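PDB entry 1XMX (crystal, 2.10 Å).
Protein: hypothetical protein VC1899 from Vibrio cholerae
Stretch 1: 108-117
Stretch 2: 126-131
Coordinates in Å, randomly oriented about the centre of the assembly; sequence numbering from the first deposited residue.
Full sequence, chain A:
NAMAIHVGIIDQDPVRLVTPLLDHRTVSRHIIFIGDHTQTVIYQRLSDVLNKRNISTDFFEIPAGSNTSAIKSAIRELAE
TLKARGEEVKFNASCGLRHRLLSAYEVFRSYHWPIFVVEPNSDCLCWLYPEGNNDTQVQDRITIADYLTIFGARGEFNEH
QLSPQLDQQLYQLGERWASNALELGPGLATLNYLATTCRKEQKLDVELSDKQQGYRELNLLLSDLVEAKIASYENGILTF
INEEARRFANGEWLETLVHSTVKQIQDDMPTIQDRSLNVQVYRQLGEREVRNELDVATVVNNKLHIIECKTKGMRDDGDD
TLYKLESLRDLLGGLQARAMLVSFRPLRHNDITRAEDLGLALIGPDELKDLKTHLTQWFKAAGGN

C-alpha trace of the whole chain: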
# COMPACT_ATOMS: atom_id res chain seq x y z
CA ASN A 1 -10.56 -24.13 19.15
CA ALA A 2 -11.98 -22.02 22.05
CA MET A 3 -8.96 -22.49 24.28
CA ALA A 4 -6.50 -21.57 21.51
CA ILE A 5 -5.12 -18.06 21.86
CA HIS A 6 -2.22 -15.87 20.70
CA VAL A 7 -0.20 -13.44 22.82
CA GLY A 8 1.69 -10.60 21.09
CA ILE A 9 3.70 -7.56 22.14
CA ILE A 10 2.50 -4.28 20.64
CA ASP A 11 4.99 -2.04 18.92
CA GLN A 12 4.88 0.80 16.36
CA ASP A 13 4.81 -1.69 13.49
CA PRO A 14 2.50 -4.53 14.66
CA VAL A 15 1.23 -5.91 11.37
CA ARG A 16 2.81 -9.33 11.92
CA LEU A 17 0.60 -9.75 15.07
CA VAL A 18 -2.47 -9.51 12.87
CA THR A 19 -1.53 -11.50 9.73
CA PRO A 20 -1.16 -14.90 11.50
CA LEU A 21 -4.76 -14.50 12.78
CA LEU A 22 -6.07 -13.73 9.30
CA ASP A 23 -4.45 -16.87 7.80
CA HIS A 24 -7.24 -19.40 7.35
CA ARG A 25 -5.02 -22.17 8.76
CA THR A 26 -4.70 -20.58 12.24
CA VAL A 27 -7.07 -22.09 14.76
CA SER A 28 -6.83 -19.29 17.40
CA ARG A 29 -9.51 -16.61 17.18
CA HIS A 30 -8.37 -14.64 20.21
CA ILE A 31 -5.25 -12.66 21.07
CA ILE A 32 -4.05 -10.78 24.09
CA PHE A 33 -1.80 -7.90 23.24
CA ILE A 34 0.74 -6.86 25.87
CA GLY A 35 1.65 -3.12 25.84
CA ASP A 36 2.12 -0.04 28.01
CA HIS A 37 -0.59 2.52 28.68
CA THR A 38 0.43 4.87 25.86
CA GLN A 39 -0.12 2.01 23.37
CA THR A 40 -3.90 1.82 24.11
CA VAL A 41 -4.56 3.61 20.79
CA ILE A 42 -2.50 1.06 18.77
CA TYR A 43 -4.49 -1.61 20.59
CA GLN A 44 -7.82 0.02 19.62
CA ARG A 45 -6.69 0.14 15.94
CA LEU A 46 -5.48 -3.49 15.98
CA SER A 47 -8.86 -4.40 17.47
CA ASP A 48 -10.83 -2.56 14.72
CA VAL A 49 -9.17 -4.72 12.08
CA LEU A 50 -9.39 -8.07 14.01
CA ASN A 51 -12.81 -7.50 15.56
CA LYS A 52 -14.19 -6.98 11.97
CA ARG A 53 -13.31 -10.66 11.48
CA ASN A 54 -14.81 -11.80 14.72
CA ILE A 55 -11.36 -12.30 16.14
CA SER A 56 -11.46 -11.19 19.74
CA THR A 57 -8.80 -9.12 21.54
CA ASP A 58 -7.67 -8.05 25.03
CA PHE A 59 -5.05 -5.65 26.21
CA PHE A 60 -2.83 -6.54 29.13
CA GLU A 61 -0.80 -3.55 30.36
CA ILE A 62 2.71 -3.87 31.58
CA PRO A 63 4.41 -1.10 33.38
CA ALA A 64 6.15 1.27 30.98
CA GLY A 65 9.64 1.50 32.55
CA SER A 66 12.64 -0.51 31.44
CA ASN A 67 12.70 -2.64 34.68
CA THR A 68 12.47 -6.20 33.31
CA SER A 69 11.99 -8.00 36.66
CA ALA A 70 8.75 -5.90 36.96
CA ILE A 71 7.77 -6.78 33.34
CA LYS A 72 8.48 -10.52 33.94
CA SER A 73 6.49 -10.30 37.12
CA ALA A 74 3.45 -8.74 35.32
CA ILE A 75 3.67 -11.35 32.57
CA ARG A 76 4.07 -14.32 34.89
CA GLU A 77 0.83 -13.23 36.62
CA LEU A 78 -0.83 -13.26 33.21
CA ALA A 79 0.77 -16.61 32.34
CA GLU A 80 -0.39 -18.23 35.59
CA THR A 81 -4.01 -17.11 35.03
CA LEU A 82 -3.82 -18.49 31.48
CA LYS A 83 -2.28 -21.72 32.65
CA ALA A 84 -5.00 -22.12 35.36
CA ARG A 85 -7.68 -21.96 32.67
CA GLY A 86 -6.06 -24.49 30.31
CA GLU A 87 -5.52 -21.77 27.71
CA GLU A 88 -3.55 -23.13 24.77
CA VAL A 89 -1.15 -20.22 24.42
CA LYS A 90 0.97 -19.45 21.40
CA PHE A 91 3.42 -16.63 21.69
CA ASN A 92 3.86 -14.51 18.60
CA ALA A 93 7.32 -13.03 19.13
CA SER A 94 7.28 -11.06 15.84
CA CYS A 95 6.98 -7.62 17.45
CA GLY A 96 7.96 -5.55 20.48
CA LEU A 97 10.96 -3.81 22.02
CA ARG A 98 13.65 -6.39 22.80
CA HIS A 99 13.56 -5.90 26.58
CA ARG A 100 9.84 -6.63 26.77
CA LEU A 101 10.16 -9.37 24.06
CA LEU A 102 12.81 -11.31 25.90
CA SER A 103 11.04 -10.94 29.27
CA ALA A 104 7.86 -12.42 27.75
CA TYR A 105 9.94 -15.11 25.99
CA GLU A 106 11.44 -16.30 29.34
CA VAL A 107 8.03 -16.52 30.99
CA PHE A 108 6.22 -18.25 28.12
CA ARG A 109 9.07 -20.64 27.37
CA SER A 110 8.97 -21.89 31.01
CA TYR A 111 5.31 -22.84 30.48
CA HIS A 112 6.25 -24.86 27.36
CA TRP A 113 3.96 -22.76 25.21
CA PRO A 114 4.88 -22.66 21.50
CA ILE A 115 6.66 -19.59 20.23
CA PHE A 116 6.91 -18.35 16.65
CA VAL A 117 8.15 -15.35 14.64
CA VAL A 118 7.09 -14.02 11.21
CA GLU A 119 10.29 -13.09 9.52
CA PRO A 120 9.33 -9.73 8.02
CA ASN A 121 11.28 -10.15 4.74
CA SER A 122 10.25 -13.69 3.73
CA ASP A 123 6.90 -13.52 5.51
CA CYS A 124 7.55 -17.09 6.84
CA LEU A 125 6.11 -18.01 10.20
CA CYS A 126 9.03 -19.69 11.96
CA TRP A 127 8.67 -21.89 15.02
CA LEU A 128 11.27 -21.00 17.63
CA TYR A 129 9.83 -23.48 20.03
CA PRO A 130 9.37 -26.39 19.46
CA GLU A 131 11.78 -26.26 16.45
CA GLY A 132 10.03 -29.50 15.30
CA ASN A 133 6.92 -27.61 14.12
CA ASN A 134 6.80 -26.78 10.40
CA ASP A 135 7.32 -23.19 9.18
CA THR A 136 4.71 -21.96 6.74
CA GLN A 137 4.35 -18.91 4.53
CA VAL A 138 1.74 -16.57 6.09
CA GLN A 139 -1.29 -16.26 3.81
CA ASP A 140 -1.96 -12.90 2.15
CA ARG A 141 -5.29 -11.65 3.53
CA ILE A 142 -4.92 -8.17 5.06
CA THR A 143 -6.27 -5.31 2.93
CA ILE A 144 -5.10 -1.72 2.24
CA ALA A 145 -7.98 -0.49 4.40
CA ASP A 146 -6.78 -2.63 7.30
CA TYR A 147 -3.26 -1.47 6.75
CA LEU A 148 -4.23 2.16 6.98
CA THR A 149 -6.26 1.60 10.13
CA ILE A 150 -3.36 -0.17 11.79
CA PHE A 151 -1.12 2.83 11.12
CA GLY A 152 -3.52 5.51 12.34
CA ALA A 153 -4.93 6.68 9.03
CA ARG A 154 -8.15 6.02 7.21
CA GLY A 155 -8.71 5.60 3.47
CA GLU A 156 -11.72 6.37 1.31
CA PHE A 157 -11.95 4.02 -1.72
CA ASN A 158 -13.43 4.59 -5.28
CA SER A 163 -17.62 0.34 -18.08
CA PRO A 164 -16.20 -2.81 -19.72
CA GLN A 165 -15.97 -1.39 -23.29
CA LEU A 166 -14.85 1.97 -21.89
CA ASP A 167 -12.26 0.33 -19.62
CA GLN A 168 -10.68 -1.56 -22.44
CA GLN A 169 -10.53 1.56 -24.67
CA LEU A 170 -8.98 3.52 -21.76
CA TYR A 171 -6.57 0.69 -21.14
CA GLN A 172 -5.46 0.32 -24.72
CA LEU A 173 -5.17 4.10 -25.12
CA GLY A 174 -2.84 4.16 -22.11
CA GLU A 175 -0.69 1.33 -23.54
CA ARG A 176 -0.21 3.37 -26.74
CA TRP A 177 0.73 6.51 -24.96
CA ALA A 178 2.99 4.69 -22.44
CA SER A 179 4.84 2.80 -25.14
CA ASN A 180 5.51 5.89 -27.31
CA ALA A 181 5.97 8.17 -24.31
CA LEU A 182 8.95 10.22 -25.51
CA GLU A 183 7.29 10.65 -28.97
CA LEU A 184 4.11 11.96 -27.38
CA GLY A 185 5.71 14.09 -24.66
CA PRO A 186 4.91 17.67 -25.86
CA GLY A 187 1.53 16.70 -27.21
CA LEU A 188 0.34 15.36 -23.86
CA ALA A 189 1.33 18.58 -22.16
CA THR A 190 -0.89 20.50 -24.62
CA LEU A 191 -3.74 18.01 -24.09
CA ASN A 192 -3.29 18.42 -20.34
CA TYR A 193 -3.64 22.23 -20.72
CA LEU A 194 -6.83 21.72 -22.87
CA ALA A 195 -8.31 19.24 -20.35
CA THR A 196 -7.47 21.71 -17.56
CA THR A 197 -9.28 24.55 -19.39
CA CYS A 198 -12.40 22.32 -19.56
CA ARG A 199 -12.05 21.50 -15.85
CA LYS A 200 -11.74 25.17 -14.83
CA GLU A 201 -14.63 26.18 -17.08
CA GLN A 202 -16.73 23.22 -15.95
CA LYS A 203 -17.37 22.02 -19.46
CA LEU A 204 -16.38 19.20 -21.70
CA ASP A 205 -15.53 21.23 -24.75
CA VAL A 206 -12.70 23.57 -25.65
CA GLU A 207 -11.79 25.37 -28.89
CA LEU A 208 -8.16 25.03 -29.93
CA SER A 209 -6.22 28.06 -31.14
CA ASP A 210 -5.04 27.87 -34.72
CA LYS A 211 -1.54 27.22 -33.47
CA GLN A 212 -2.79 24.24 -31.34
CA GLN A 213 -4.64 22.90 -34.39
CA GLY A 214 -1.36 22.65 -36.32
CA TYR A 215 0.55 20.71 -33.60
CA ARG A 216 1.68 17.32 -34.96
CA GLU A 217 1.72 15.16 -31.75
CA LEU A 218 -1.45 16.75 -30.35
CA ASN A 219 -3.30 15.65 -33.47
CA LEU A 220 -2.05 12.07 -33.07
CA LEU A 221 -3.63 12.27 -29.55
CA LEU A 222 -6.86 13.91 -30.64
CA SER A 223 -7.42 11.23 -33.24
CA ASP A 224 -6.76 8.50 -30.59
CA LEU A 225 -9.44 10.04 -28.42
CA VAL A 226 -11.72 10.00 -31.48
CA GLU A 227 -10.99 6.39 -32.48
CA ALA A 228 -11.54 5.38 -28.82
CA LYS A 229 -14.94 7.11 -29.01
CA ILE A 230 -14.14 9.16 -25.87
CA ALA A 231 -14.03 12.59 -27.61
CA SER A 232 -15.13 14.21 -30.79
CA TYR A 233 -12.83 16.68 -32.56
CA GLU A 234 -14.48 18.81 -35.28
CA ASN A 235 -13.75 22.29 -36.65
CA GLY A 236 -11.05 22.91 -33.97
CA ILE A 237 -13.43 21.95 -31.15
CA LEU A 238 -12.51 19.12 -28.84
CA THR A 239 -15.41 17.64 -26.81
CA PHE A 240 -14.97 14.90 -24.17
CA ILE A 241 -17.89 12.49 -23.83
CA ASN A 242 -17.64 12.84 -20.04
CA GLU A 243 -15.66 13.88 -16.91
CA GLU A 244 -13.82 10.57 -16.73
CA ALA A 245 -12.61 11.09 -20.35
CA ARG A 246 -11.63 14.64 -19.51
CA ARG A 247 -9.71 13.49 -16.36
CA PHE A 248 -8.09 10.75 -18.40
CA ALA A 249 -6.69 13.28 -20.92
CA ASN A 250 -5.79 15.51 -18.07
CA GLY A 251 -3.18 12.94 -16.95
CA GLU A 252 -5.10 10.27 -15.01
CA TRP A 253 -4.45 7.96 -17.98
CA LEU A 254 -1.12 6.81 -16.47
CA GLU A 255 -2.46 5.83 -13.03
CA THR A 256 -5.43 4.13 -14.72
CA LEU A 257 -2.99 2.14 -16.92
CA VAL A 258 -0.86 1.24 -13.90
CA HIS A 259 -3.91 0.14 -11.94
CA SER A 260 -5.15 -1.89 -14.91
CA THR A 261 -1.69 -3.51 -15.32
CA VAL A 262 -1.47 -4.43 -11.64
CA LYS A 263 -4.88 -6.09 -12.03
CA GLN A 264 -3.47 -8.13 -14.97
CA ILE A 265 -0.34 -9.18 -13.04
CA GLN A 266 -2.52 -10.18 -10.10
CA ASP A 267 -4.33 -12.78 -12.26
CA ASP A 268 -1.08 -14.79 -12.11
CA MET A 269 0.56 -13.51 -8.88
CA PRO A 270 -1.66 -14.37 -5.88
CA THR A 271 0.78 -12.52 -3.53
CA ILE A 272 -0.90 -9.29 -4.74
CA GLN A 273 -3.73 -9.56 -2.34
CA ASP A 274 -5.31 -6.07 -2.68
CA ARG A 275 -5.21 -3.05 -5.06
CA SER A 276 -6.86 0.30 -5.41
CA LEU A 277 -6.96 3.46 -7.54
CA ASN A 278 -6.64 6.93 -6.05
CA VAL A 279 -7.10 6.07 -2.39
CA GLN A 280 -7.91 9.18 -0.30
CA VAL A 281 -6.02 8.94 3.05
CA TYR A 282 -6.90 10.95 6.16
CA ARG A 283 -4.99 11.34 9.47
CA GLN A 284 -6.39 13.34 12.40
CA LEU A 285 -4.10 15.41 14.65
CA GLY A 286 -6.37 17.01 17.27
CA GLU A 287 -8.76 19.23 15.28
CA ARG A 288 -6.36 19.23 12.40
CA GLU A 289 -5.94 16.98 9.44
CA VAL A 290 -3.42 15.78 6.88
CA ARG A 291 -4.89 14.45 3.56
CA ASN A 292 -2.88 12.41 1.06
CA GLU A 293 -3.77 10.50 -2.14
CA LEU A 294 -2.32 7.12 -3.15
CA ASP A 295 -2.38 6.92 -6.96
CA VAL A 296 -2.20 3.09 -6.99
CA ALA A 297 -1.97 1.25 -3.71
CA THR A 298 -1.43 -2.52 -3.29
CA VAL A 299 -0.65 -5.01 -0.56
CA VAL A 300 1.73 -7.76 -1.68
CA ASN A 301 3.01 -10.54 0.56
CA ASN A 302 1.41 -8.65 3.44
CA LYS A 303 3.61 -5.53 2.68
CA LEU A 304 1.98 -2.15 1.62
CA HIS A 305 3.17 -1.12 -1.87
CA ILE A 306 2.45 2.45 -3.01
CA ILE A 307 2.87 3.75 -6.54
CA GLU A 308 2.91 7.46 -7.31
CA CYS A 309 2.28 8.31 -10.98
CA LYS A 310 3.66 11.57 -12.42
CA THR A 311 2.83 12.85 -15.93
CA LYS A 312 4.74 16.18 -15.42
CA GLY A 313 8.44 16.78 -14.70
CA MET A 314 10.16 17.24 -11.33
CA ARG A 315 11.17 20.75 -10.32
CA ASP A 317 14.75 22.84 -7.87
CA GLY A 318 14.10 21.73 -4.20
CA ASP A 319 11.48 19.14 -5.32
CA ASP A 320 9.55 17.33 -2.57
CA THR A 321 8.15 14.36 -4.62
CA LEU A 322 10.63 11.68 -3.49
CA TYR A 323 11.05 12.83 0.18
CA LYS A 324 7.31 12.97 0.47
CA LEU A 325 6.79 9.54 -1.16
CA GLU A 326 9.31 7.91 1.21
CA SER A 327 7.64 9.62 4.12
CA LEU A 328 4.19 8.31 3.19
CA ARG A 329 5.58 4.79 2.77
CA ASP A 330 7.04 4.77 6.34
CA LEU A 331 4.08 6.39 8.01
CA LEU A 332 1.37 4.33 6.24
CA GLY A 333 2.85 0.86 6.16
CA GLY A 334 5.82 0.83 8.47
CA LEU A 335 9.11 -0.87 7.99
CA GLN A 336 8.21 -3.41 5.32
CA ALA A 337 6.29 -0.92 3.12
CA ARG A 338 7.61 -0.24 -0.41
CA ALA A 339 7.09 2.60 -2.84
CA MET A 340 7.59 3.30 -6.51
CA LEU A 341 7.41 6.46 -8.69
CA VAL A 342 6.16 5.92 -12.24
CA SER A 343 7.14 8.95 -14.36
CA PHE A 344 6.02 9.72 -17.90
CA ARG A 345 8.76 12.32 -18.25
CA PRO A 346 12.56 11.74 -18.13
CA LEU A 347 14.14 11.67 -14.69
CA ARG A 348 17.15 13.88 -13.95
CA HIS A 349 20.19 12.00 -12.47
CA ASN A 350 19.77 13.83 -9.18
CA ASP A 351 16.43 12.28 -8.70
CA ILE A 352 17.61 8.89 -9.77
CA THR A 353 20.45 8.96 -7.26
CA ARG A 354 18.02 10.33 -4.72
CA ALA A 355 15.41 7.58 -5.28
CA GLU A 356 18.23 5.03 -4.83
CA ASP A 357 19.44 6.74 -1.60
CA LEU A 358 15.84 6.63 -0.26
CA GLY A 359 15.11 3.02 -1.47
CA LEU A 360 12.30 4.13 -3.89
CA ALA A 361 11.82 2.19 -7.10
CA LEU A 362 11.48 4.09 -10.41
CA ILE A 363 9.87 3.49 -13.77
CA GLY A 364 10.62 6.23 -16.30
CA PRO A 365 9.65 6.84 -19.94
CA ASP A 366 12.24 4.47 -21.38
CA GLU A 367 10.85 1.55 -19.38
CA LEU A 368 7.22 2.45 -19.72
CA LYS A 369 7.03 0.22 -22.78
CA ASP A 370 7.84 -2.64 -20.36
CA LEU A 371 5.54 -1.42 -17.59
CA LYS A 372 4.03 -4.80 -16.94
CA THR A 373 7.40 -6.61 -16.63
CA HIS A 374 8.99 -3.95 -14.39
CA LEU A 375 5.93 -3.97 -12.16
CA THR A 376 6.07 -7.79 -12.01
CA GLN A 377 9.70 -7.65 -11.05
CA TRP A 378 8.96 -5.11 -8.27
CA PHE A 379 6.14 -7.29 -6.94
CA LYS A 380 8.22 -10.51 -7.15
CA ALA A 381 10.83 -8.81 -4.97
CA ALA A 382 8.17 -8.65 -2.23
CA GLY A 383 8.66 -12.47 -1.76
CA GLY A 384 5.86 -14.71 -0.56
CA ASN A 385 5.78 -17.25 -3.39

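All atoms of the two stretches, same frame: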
# COMPACT_ATOMS: atom_id res chain seq x y z
N PHE A 108 7.02 -17.31 28.92
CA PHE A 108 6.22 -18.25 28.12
C PHE A 108 6.98 -19.57 27.82
O PHE A 108 6.39 -20.66 27.81
CB PHE A 108 5.72 -17.58 26.83
CG PHE A 108 4.79 -16.43 27.09
CD1 PHE A 108 3.93 -16.45 28.18
CD2 PHE A 108 4.72 -15.36 26.24
CE1 PHE A 108 3.04 -15.38 28.40
CE2 PHE A 108 3.83 -14.31 26.45
CZ PHE A 108 2.99 -14.33 27.52
N ARG A 109 8.27 -19.46 27.58
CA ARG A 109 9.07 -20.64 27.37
C ARG A 109 9.05 -21.59 28.61
O ARG A 109 8.99 -22.82 28.47
CB ARG A 109 10.50 -20.25 26.95
CG ARG A 109 11.43 -21.42 26.86
CD ARG A 109 11.08 -22.35 25.67
NE ARG A 109 12.07 -23.42 25.58
CZ ARG A 109 12.09 -24.49 26.35
NH1 ARG A 109 11.15 -24.68 27.27
NH2 ARG A 109 13.05 -25.37 26.21
N SER A 110 9.01 -21.03 29.81
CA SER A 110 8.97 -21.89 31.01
C SER A 110 7.67 -22.68 31.15
O SER A 110 7.65 -23.71 31.77
CB SER A 110 9.25 -21.12 32.29
OG SER A 110 8.20 -20.23 32.56
N TYR A 111 6.59 -22.17 30.56
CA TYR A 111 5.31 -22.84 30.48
C TYR A 111 5.23 -23.82 29.30
O TYR A 111 4.20 -24.44 29.08
CB TYR A 111 4.21 -21.79 30.36
CG TYR A 111 3.89 -21.14 31.70
CD1 TYR A 111 2.97 -21.72 32.56
CD2 TYR A 111 4.54 -19.97 32.12
CE1 TYR A 111 2.68 -21.17 33.79
CE2 TYR A 111 4.26 -19.41 33.35
CZ TYR A 111 3.31 -20.03 34.18
OH TYR A 111 2.99 -19.52 35.41
N HIS A 112 6.30 -23.94 28.51
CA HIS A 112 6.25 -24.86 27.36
C HIS A 112 5.22 -24.47 26.29
O HIS A 112 4.73 -25.33 25.56
CB HIS A 112 5.99 -26.29 27.82
CG HIS A 112 7.04 -26.80 28.74
ND1 HIS A 112 8.37 -26.44 28.60
CD2 HIS A 112 6.97 -27.59 29.84
CE1 HIS A 112 9.08 -27.01 29.57
NE2 HIS A 112 8.26 -27.71 30.33
N TRP A 113 4.90 -23.19 26.20
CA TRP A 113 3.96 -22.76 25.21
C TRP A 113 4.75 -22.49 23.95
O TRP A 113 5.88 -22.06 24.03
CB TRP A 113 3.24 -21.50 25.67
CG TRP A 113 2.21 -21.81 26.70
CD1 TRP A 113 1.44 -22.97 26.81
CD2 TRP A 113 1.82 -20.97 27.80
NE1 TRP A 113 0.61 -22.88 27.92
CE2 TRP A 113 0.80 -21.65 28.51
CE3 TRP A 113 2.20 -19.70 28.23
CZ2 TRP A 113 0.19 -21.09 29.62
CZ3 TRP A 113 1.59 -19.17 29.36
CH2 TRP A 113 0.61 -19.87 30.03
N PRO A 114 4.20 -22.87 22.78
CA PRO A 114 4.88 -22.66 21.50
C PRO A 114 5.13 -21.21 21.21
O PRO A 114 4.34 -20.31 21.61
CB PRO A 114 3.95 -23.29 20.44
CG PRO A 114 2.95 -24.15 21.21
CD PRO A 114 2.92 -23.61 22.65
N ILE A 115 6.23 -20.96 20.51
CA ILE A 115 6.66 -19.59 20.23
C ILE A 115 7.07 -19.50 18.77
O ILE A 115 7.84 -20.34 18.30
CB ILE A 115 7.90 -19.16 21.11
CG1 ILE A 115 7.56 -19.21 22.63
CG2 ILE A 115 8.30 -17.73 20.73
CD1 ILE A 115 8.79 -19.33 23.54
N PHE A 116 6.57 -18.50 18.05
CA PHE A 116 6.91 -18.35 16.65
C PHE A 116 7.18 -16.90 16.34
O PHE A 116 6.78 -16.01 17.13
CB PHE A 116 5.78 -18.88 15.75
CG PHE A 116 4.52 -18.02 15.80
CD1 PHE A 116 4.42 -16.86 15.02
CD2 PHE A 116 3.45 -18.37 16.59
CE1 PHE A 116 3.28 -16.07 15.02
CE2 PHE A 116 2.30 -17.59 16.60
CZ PHE A 116 2.19 -16.45 15.79
N VAL A 117 7.85 -16.66 15.20
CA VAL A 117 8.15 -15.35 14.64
C VAL A 117 7.86 -15.36 13.14
O VAL A 117 8.20 -16.31 12.46
CB VAL A 117 9.62 -14.94 14.84
CG1 VAL A 117 9.92 -13.66 14.07
CG2 VAL A 117 9.92 -14.65 16.33
N CYS A 126 7.90 -18.86 11.58
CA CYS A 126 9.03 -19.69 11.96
C CYS A 126 8.82 -20.09 13.40
O CYS A 126 8.57 -19.21 14.25
CB CYS A 126 10.32 -18.86 11.89
SG CYS A 126 10.78 -18.20 10.22
N TRP A 127 8.86 -21.39 13.66
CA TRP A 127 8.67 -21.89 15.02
C TRP A 127 9.96 -21.92 15.77
O TRP A 127 10.87 -22.67 15.40
CB TRP A 127 8.09 -23.29 14.97
CG TRP A 127 6.73 -23.25 14.44
CD1 TRP A 127 6.33 -23.51 13.14
CD2 TRP A 127 5.57 -22.84 15.15
NE1 TRP A 127 4.97 -23.34 13.03
CE2 TRP A 127 4.47 -22.94 14.24
CE3 TRP A 127 5.33 -22.47 16.48
CZ2 TRP A 127 3.17 -22.66 14.61
CZ3 TRP A 127 4.03 -22.17 16.85
CH2 TRP A 127 2.96 -22.26 15.91
N LEU A 128 10.06 -21.08 16.80
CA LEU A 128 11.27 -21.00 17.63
C LEU A 128 11.23 -22.11 18.65
O LEU A 128 12.24 -22.66 19.02
CB LEU A 128 11.38 -19.63 18.29
CG LEU A 128 12.06 -18.93 17.11
CD1 LEU A 128 11.25 -17.76 16.61
CD2 LEU A 128 13.58 -18.68 17.18
N TYR A 129 10.02 -22.46 19.04
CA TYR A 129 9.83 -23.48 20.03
C TYR A 129 8.40 -24.04 19.84
O TYR A 129 7.44 -23.27 19.77
CB TYR A 129 10.05 -22.91 21.46
CG TYR A 129 9.70 -23.95 22.49
CD1 TYR A 129 10.50 -25.07 22.66
CD2 TYR A 129 8.53 -23.86 23.21
CE1 TYR A 129 10.15 -26.09 23.56
CE2 TYR A 129 8.16 -24.83 24.10
CZ TYR A 129 8.97 -25.95 24.28
OH TYR A 129 8.60 -26.91 25.19
N PRO A 130 8.27 -25.37 19.66
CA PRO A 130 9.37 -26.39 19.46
C PRO A 130 9.93 -26.31 18.02
O PRO A 130 9.14 -26.12 17.09
CB PRO A 130 8.65 -27.72 19.69
CG PRO A 130 7.23 -27.43 19.22
CD PRO A 130 6.94 -25.99 19.61
N GLU A 131 11.26 -26.41 17.83
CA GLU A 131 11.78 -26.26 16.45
C GLU A 131 11.19 -27.35 15.53
O GLU A 131 11.25 -27.22 14.33
CB GLU A 131 13.33 -26.26 16.33
CG GLU A 131 14.13 -24.98 16.76
CD GLU A 131 13.99 -23.72 15.81
OE1 GLU A 131 13.66 -23.86 14.61
OE2 GLU A 131 14.22 -22.58 16.26

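Residues 115-117 and 126-129 run side by side as antiparallel strands, and their backbones supply five hydrogen bonds between the two stretches. At one end, Val117 and Cys126 form a reciprocal pair: Val117 N donates to Cys126 O (2.8 Å) and Cys126 N donates to Val117 O (2.7 Å), so both amides and both carbonyls are satisfied within the pair. At the other end, Ile115 N donates to Tyr129 O at 2.7 Å with a nearly straight N-H...O angle of 167°. Ile115 O does double duty, accepting from Leu128 N (2.8 Å) and from Tyr129 N (3.1 Å). This shared acceptor marks a beta bulge: the register shifts by one between Ile115 and Phe116, and stretch 2 fits the extra residue, Leu128, between the partners of Phe116 and Ile115. Because Leu128 adopts phi/psi of -82/-31, two successive amides can converge on the same carbonyl.

Phe116 and Trp127 face each other as the non-hydrogen-bonded pair, with CA atoms 4.3 Å apart. Here the backbone contact is a CA-H...O approach from Phe116 CA to Cys126 O (3.0 Å), so this carbonyl, already bonded to Val117 N, receives a second, softer contact. Tyr129 O is treated similarly: besides accepting from Ile115 N, it lies 3.1 Å from Pro114 CA.

The side chains of Phe116 and Trp127 share one face of the sheet. Phe116 CB sits over the indole, 4.0 Å from the centroid of its six-membered ring, while the Phe116 ring turns its edge toward the indole face, the planes inclined at 68°. Pro114 extends this apolar patch, its CB lying 3.8 Å from Trp127 CZ3 and 4.1 Å from Pro130 CD. The flat indole suits this place, offering a broad surface to neighbours of different shape.

On the other face lie Ile115, Val117, Cys126 and Tyr129. The buried Ile115 places CD1 4.3 Å from Tyr129 CB, and Val117 CG2 packs 3.4 Å from CD1 of Leu128, the bulge residue. Tyr129 is the most heavily covered residue, giving up 137 Å² of the 574 Å² buried in total. With chi1 in the t well, its ring reaches back to the end of the helix and the turn that follows. There Arg109 lays its guanidinium flat on the ring, the planes only 5° apart and Arg109 CZ 4.1 Å from the ring centroid, a cation-pi arrangement; Arg109 CD also lies over this ring, 3.9 Å from its centroid. The contact combines charge with methylene packing without using a classical hydrogen bond.

The turn beside Tyr129 is a Schellman motif, with His112 at positive phi. His112 N donates to Arg109 O (2.9 Å), and Trp113 N makes a weak bond to Phe108 O (3.3 Å). Trp113 O then reaches the edge of the tyrosine ring, 3.3 Å from Tyr129 CD2.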